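Local coordinates for dihydrodipicolinate reductase N-terminus domain-containing protein (Mycobacterium smegmatis, PDB 6IAQ) that acts as an NADP-binding amine dehydrogenase, one of a family of native enzymes used for the asymmetric reductive amination of ketones, at residues A[16-19]-A[20-23]; A[45-48]-A[49-52]; A[242-245]-A[246-250]. All blocks are in the same frame, centred on the assembly; numbering follows the deposited sequence.

Contact 1. Residues A[16-19]-A[20-23]; sequences GAMN and SIVA. With NAP (NADP nicotinamide-adenine-dinucleotide phosphate), chain F.
Met18 lies alongside Ile21 with both side chains running the same way, and its terminal CE sits 4.0 Å from Ile21 CD1. The bend of the thioether chain at chi2 (-54°) leaves SD 4.1 Å from C5N of the nicotinamide ring of NADP, and the further turn at chi3 carries CE to Ile21. Gln303 and Cys307 of helix 302-312 also touch Met18. Asn19 crosses Val22 at a slant, its OD1 3.6 Å from Val22 CB. That oxygen is buried without a hydrogen-bonding partner in the model, whereas ND2 donates to the carbonyls of Gly14 and Val79. This is the glycine-rich turn of a Rossmann fold, where Gly16 holds the N-cap position of helix 17-28 in the first beta-alpha-beta unit and the helix start meets the dinucleotide pyrophosphate. Ala17 N reaches NAP O1A at 2.9 Å and Met18 N reaches NAP O2N at 2.9 Å, both bonds nearly straight, so each phosphate receives one backbone N-H from the first turn. Gly16 has no side chain to stand between the backbone and the cofactor. Its carbonyl oxygen is gripped twice, by Ser20 N at 3.0 Å and by Ser20 OG at 2.6 Å, the two donors arriving from opposite faces of the carbonyl plane. The hydroxyl comes within range because OG stands beside the backbone N of its own residue (chi1 -62°).

Contact 2. Residues A[45-48]-A[49-52]; sequences GQDL and GDLL
The N-cap of helix 48-51, in the stretch that follows strand 32-37, is formed by Asp47, whose carboxylate turns back to the N-H groups of Gly49 and Asp50. Its CG is anti to the backbone N (chi1 -180°), which brings OD2 to 2.9 Å from Gly49 N and 3.4 Å from Asp50 N; both bonds are weak. The same OD2 accepts from Leu58 N, and OD1 from Val60 N, so the carboxylate is fixed by backbone donors of two segments and would probably stay ionised. Asp50 comes close from the helix side: its OD2 is 3.6 Å from Asp47 CB but 4.4 Å from Asp47 OD2, a proximity of like charges that those donors may offset. Helical bonding starts with Leu51 N to Asp47 O at 3.0 Å. Gln46 crosses Leu51 at about a right angle, with OE1 3.7 Å from Leu51 CD1, while its NE2 is held by Gln42 O. On the buried side, Leu48 CG meets Leu52 CD1 at 3.8 Å, and Leu48 continues onto Ile33 and Ala36 of strand 32-37. An aspartate leading a short helix in this way, one oxygen accepting from the second and third N-H groups of the helix, is a classic Asp N-cap.

Contact 3. Residues A[242-245]-A[246-250]; sequences IDLA and PGDVI
Asp248 folds its side chain back over Ala245, three residues earlier, and every atom beyond CA meets that residue. CB lies 3.2 Å from Ala245 O and CG 3.4 Å from the same oxygen. At the tip the carboxylate divides: OD1 stays 3.8 Å from Ala245 O, while OD2 takes a hydrogen bond of 2.8 Å from Ala245 N. The fold-back follows from the first torsion (chi1 -75°), which places CG beside the residue's own backbone N, the atom that faces Ala245. The N-H of Ala245 approaches OD2 from well above the carboxylate plane, 64° out of it, and OD2 also comes 3.5 Å from Leu244 CA. In the other direction, Asp248 N donates to Ala245 O at 2.9 Å, so two bonds tie one residue to the other, through both N and O of Ala245.

Pro246 and Gly247 fill the corner between them. Gly247 takes a positive phi of 93°, as glycine commonly does at the third position of a type II turn. Flanking the turn, Leu244 and Ile250 meet aslant, Leu244 CD1 lying 3.9 Å from Ile250 CG2. Both continue onto strand 235-237, Leu244 against Ser237 and Ile250 against Met235, while Val249 packs on Val187 and Phe190 of helix 187-195. Backbone bonds from Gly247 and Asp248 to Ala231 fasten the far limb of the corner. The whole is a type II beta turn with proline and glycine at its two central positions, leading from the short strand 242-244 into strand 249-260 of the mixed sheet.

In the fold
Along the chain the three contacts follow in series. Contacts 1 and 2 belong to the Rossmann-type cofactor domain, with centres about 12 Å apart, and they touch: Ala23 CB lies 3.4 Å from Leu52 CD1, and Ser20 OG lies 3.5 Å from Leu52 CD2. Leu52, in segment 49-52, therefore packs against helix 17-28, the helix that meets the pyrophosphate. Contact 3 lies in the C-terminal part of the chain, related to 2,4-diaminopentanoate dehydrogenases; its centre is about 27 Å from that of contact 1 and about 34 Å from that of contact 2, and it touches neither. Two contacts thus lie by the cofactor-binding domain's first helix, and the third at a turn into the mixed sheet.

Contact 1. Residues A[16-19]-A[20-23]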
loop_
_atom_site.group_PDB
_atom_site.type_symbol
_atom_site.label_atom_id
_atom_site.label_comp_id
_atom_site.label_asym_id
_atom_site.label_seq_id
_atom_site.Cartn_x
_atom_site.Cartn_y
_atom_site.Cartn_z
ATOM N N GLY A 16 -18.536 22.710 3.146
ATOM C CA GLY A 16 -19.543 21.783 3.678
ATOM C C GLY A 16 -18.936 20.862 4.695
ATOM O O GLY A 16 -17.925 21.247 5.341
ATOM N N ALA A 17 -19.499 19.671 4.854
ATOM C CA ALA A 17 -19.048 18.722 5.902
ATOM C C ALA A 17 -17.548 18.419 5.707
ATOM O O ALA A 17 -16.778 18.466 6.706
ATOM C CB ALA A 17 -19.881 17.463 5.843
ATOM N N MET A 18 -17.120 18.125 4.482
ATOM C CA MET A 18 -15.715 17.687 4.249
ATOM C C MET A 18 -14.762 18.898 4.294
ATOM O O MET A 18 -13.764 18.829 5.033
ATOM C CB MET A 18 -15.550 16.906 2.940
ATOM C CG MET A 18 -16.275 15.532 2.962
ATOM S SD MET A 18 -15.826 14.492 4.364
ATOM C CE MET A 18 -17.063 14.902 5.595
ATOM N N ASN A 19 -15.047 19.983 3.588
ATOM C CA ASN A 19 -14.099 21.138 3.554
ATOM C C ASN A 19 -14.004 21.796 4.923
ATOM O O ASN A 19 -12.951 22.397 5.192
ATOM C CB ASN A 19 -14.344 22.116 2.414
ATOM C CG ASN A 19 -13.447 21.824 1.232
ATOM O OD1 ASN A 19 -12.554 20.975 1.338
ATOM N ND2 ASN A 19 -13.668 22.498 0.108
ATOM N N SER A 20 -14.999 21.642 5.797
ATOM C CA SER A 20 -14.882 22.146 7.181
ATOM C C SER A 20 -13.730 21.412 7.873
ATOM O O SER A 20 -12.920 22.070 8.528
ATOM C CB SER A 20 -16.176 22.036 7.943
ATOM O OG SER A 20 -17.174 22.847 7.310
ATOM N N ILE A 21 -13.636 20.095 7.699
ATOM C CA ILE A 21 -12.553 19.273 8.322
ATOM C C ILE A 21 -11.238 19.635 7.622
ATOM O O ILE A 21 -10.209 19.832 8.308
ATOM C CB ILE A 21 -12.872 17.767 8.216
ATOM C CG1 ILE A 21 -14.191 17.425 8.908
ATOM C CG2 ILE A 21 -11.724 16.943 8.775
ATOM C CD1 ILE A 21 -14.727 16.033 8.611
ATOM N N VAL A 22 -11.259 19.678 6.308
ATOM C CA VAL A 22 -10.062 19.937 5.475
ATOM C C VAL A 22 -9.437 21.282 5.874
ATOM O O VAL A 22 -8.196 21.342 6.007
ATOM C CB VAL A 22 -10.423 19.889 3.993
ATOM C CG1 VAL A 22 -9.325 20.496 3.138
ATOM C CG2 VAL A 22 -10.748 18.461 3.556
ATOM N N ALA A 23 -10.263 22.314 6.062
ATOM C CA ALA A 23 -9.793 23.682 6.366
ATOM C C ALA A 23 -8.899 23.638 7.608
ATOM O O ALA A 23 -7.777 24.172 7.549
ATOM C CB ALA A 23 -10.971 24.618 6.511
HETATM P PA NAP F . -21.890 18.942 1.702
HETATM O O1A NAP F . -21.727 19.078 3.143
HETATM O O2A NAP F . -23.274 18.936 0.988
HETATM O O5B NAP F . -20.966 20.110 1.033
HETATM C C5B NAP F . -21.083 20.505 -0.341
HETATM C C4B NAP F . -20.691 21.972 -0.444
HETATM O O4B NAP F . -20.711 22.421 -1.796
HETATM C C3B NAP F . -21.601 22.949 0.347
HETATM O O3B NAP F . -20.679 23.744 1.133
HETATM C C2B NAP F . -22.278 23.846 -0.685
HETATM O O2B NAP F . -22.375 25.231 -0.285
HETATM C C1B NAP F . -21.231 23.790 -1.754
HETATM N N9A NAP F . -21.641 24.096 -3.122
HETATM C C8A NAP F . -22.572 23.498 -3.893
HETATM N N7A NAP F . -22.537 24.058 -5.108
HETATM C C5A NAP F . -21.519 24.952 -5.118
HETATM C C6A NAP F . -20.887 25.889 -6.081
HETATM N N6A NAP F . -21.334 25.994 -7.326
HETATM N N1A NAP F . -19.865 26.636 -5.668
HETATM C C2A NAP F . -19.351 26.574 -4.422
HETATM N N3A NAP F . -19.856 25.750 -3.475
HETATM C C4A NAP F . -20.934 24.981 -3.802
HETATM O O3 NAP F . -21.177 17.571 1.140
HETATM P PN NAP F . -19.740 16.946 1.681
HETATM O O1N NAP F . -19.927 15.818 2.648
HETATM O O2N NAP F . -18.804 18.037 2.069
HETATM O O5D NAP F . -19.402 16.349 0.237
HETATM C C5D NAP F . -19.050 17.109 -0.925
HETATM C C4D NAP F . -18.739 16.276 -2.137
HETATM O O4D NAP F . -17.529 15.501 -1.845
HETATM C C3D NAP F . -19.872 15.351 -2.479
HETATM O O3D NAP F . -20.114 15.274 -3.872
HETATM C C2D NAP F . -19.375 13.998 -1.951
HETATM O O2D NAP F . -20.019 12.933 -2.663
HETATM C C1D NAP F . -17.839 14.144 -2.150
HETATM N N1N NAP F . -17.081 13.259 -1.247
HETATM C C2N NAP F . -16.155 12.486 -1.782
HETATM C C3N NAP F . -15.463 11.594 -0.974
HETATM C C7N NAP F . -14.358 10.726 -1.535
HETATM O O7N NAP F . -13.919 9.860 -0.778
HETATM N N7N NAP F . -13.864 10.923 -2.770
HETATM C C4N NAP F . -15.753 11.547 0.389
HETATM C C5N NAP F . -16.730 12.375 0.931
HETATM C C6N NAP F . -17.371 13.228 0.066
HETATM P P2B NAP F . -23.237 25.701 0.976
HETATM O O1X NAP F . -22.569 25.193 2.221
HETATM O O2X NAP F . -23.055 27.217 1.012
HETATM O O3X NAP F . -24.599 25.135 0.563
#

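Contact 2. Residues A[45-48]-A[49-52]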
loop_
_atom_site.group_PDB
_atom_site.type_symbol
_atom_site.label_atom_id
_atom_site.label_comp_id
_atom_site.label_asym_id
_atom_site.label_seq_id
_atom_site.Cartn_x
_atom_site.Cartn_y
_atom_site.Cartn_z
ATOM N N GLY A 45 -20.028 36.440 2.767
ATOM C CA GLY A 45 -19.648 37.611 3.566
ATOM C C GLY A 45 -19.065 37.224 4.909
ATOM O O GLY A 45 -18.288 38.022 5.442
ATOM N N GLN A 46 -19.425 36.070 5.474
ATOM C CA GLN A 46 -18.915 35.646 6.800
ATOM C C GLN A 46 -17.413 35.350 6.685
ATOM O O GLN A 46 -16.935 35.010 5.572
ATOM C CB GLN A 46 -19.634 34.406 7.319
ATOM C CG GLN A 46 -21.089 34.625 7.711
ATOM C CD GLN A 46 -21.620 33.398 8.425
ATOM O OE1 GLN A 46 -21.035 32.915 9.400
ATOM N NE2 GLN A 46 -22.726 32.856 7.942
ATOM N N ASP A 47 -16.697 35.515 7.796
ATOM C CA ASP A 47 -15.283 35.106 7.919
ATOM C C ASP A 47 -15.252 33.571 8.000
ATOM O O ASP A 47 -16.033 33.008 8.781
ATOM C CB ASP A 47 -14.600 35.741 9.130
ATOM C CG ASP A 47 -13.142 35.329 9.247
ATOM O OD1 ASP A 47 -12.297 35.989 8.597
ATOM O OD2 ASP A 47 -12.870 34.324 9.965
ATOM N N LEU A 48 -14.357 32.929 7.250
ATOM C CA LEU A 48 -14.266 31.449 7.202
ATOM C C LEU A 48 -14.040 30.884 8.610
ATOM O O LEU A 48 -14.712 29.885 8.955
ATOM C CB LEU A 48 -13.152 31.033 6.250
ATOM C CG LEU A 48 -13.039 29.525 6.044
ATOM C CD1 LEU A 48 -14.293 28.987 5.392
ATOM C CD2 LEU A 48 -11.831 29.180 5.200
ATOM N N GLY A 49 -13.150 31.497 9.391
ATOM C CA GLY A 49 -12.844 31.081 10.774
ATOM C C GLY A 49 -14.090 31.049 11.643
ATOM O O GLY A 49 -14.247 30.095 12.424
ATOM N N ASP A 50 -14.951 32.059 11.526
ATOM C CA ASP A 50 -16.238 32.143 12.279
ATOM C C ASP A 50 -17.167 31.038 11.784
ATOM O O ASP A 50 -17.773 30.351 12.612
ATOM C CB ASP A 50 -16.928 33.495 12.109
ATOM C CG ASP A 50 -16.191 34.648 12.779
ATOM O OD1 ASP A 50 -15.443 34.397 13.757
ATOM O OD2 ASP A 50 -16.343 35.785 12.299
ATOM N N LEU A 51 -17.255 30.883 10.467
ATOM C CA LEU A 51 -18.183 29.935 9.813
ATOM C C LEU A 51 -17.825 28.504 10.229
ATOM O O LEU A 51 -18.739 27.691 10.325
ATOM C CB LEU A 51 -18.100 30.151 8.300
ATOM C CG LEU A 51 -19.083 29.341 7.469
ATOM C CD1 LEU A 51 -20.515 29.577 7.960
ATOM C CD2 LEU A 51 -18.923 29.694 6.000
ATOM N N LEU A 52 -16.545 28.230 10.499
ATOM C CA LEU A 52 -16.031 26.894 10.923
ATOM C C LEU A 52 -15.948 26.784 12.447
ATOM O O LEU A 52 -15.613 25.700 12.919
ATOM C CB LEU A 52 -14.642 26.656 10.319
ATOM C CG LEU A 52 -14.535 26.721 8.798
ATOM C CD1 LEU A 52 -13.090 26.551 8.361
ATOM C CD2 LEU A 52 -15.442 25.723 8.112
#

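Contact 3. Residues A[242-245]-A[246-250]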
loop_
_atom_site.group_PDB
_atom_site.type_symbol
_atom_site.label_atom_id
_atom_site.label_comp_id
_atom_site.label_asym_id
_atom_site.label_seq_id
_atom_site.Cartn_x
_atom_site.Cartn_y
_atom_site.Cartn_z
ATOM N N ILE A 242 -33.829 14.557 8.865
ATOM C CA ILE A 242 -35.178 13.984 8.594
ATOM C C ILE A 242 -35.337 12.667 9.350
ATOM O O ILE A 242 -34.337 11.939 9.521
ATOM C CB ILE A 242 -35.451 13.811 7.090
ATOM C CG1 ILE A 242 -34.499 12.802 6.439
ATOM C CG2 ILE A 242 -35.429 15.162 6.385
ATOM C CD1 ILE A 242 -34.787 12.518 4.979
ATOM N N ASP A 243 -36.582 12.373 9.738
ATOM C CA ASP A 243 -36.990 11.040 10.242
ATOM C C ASP A 243 -37.176 10.120 9.040
ATOM O O ASP A 243 -37.665 10.571 8.022
ATOM C CB ASP A 243 -38.234 11.139 11.130
ATOM C CG ASP A 243 -37.971 11.919 12.403
ATOM O OD1 ASP A 243 -36.823 11.877 12.898
ATOM O OD2 ASP A 243 -38.911 12.553 12.886
ATOM N N LEU A 244 -36.776 8.871 9.190
ATOM C CA LEU A 244 -36.927 7.802 8.178
ATOM C C LEU A 244 -37.819 6.725 8.790
ATOM O O LEU A 244 -37.551 6.281 9.919
ATOM C CB LEU A 244 -35.540 7.262 7.826
ATOM C CG LEU A 244 -34.574 8.294 7.227
ATOM C CD1 LEU A 244 -33.130 7.866 7.385
ATOM C CD2 LEU A 244 -34.879 8.499 5.767
ATOM N N ALA A 245 -38.888 6.369 8.092
ATOM C CA ALA A 245 -39.858 5.341 8.529
ATOM C C ALA A 245 -39.384 3.983 8.019
ATOM O O ALA A 245 -38.710 3.895 6.996
ATOM C CB ALA A 245 -41.235 5.673 8.016
ATOM N N PRO A 246 -39.728 2.886 8.728
ATOM C CA PRO A 246 -39.511 1.544 8.216
ATOM C C PRO A 246 -39.940 1.505 6.752
ATOM O O PRO A 246 -41.016 2.018 6.484
ATOM C CB PRO A 246 -40.436 0.657 9.071
ATOM C CG PRO A 246 -40.631 1.432 10.351
ATOM C CD PRO A 246 -40.426 2.898 10.022
ATOM N N GLY A 247 -39.104 0.958 5.865
ATOM C CA GLY A 247 -39.414 0.851 4.428
ATOM C C GLY A 247 -38.891 2.023 3.599
ATOM O O GLY A 247 -38.830 1.877 2.376
ATOM N N ASP A 248 -38.530 3.149 4.221
ATOM C CA ASP A 248 -37.909 4.300 3.489
ATOM C C ASP A 248 -36.545 3.879 2.934
ATOM O O ASP A 248 -35.871 3.004 3.530
ATOM C CB ASP A 248 -37.762 5.538 4.372
ATOM C CG ASP A 248 -39.060 6.284 4.638
ATOM O OD1 ASP A 248 -40.084 5.903 4.044
ATOM O OD2 ASP A 248 -39.040 7.238 5.442
ATOM N N VAL A 249 -36.150 4.455 1.803
ATOM C CA VAL A 249 -34.792 4.251 1.226
ATOM C C VAL A 249 -33.798 5.022 2.098
ATOM O O VAL A 249 -34.080 6.185 2.447
ATOM C CB VAL A 249 -34.712 4.656 -0.254
ATOM C CG1 VAL A 249 -33.287 4.531 -0.781
ATOM C CG2 VAL A 249 -35.676 3.829 -1.093
ATOM N N ILE A 250 -32.682 4.381 2.475
ATOM C CA ILE A 250 -31.657 5.020 3.350
ATOM C C ILE A 250 -30.290 5.040 2.653
ATOM O O ILE A 250 -29.314 5.382 3.327
ATOM C CB ILE A 250 -31.583 4.326 4.721
ATOM C CG1 ILE A 250 -31.160 2.860 4.595
ATOM C CG2 ILE A 250 -32.880 4.502 5.479
ATOM C CD1 ILE A 250 -30.865 2.183 5.930
#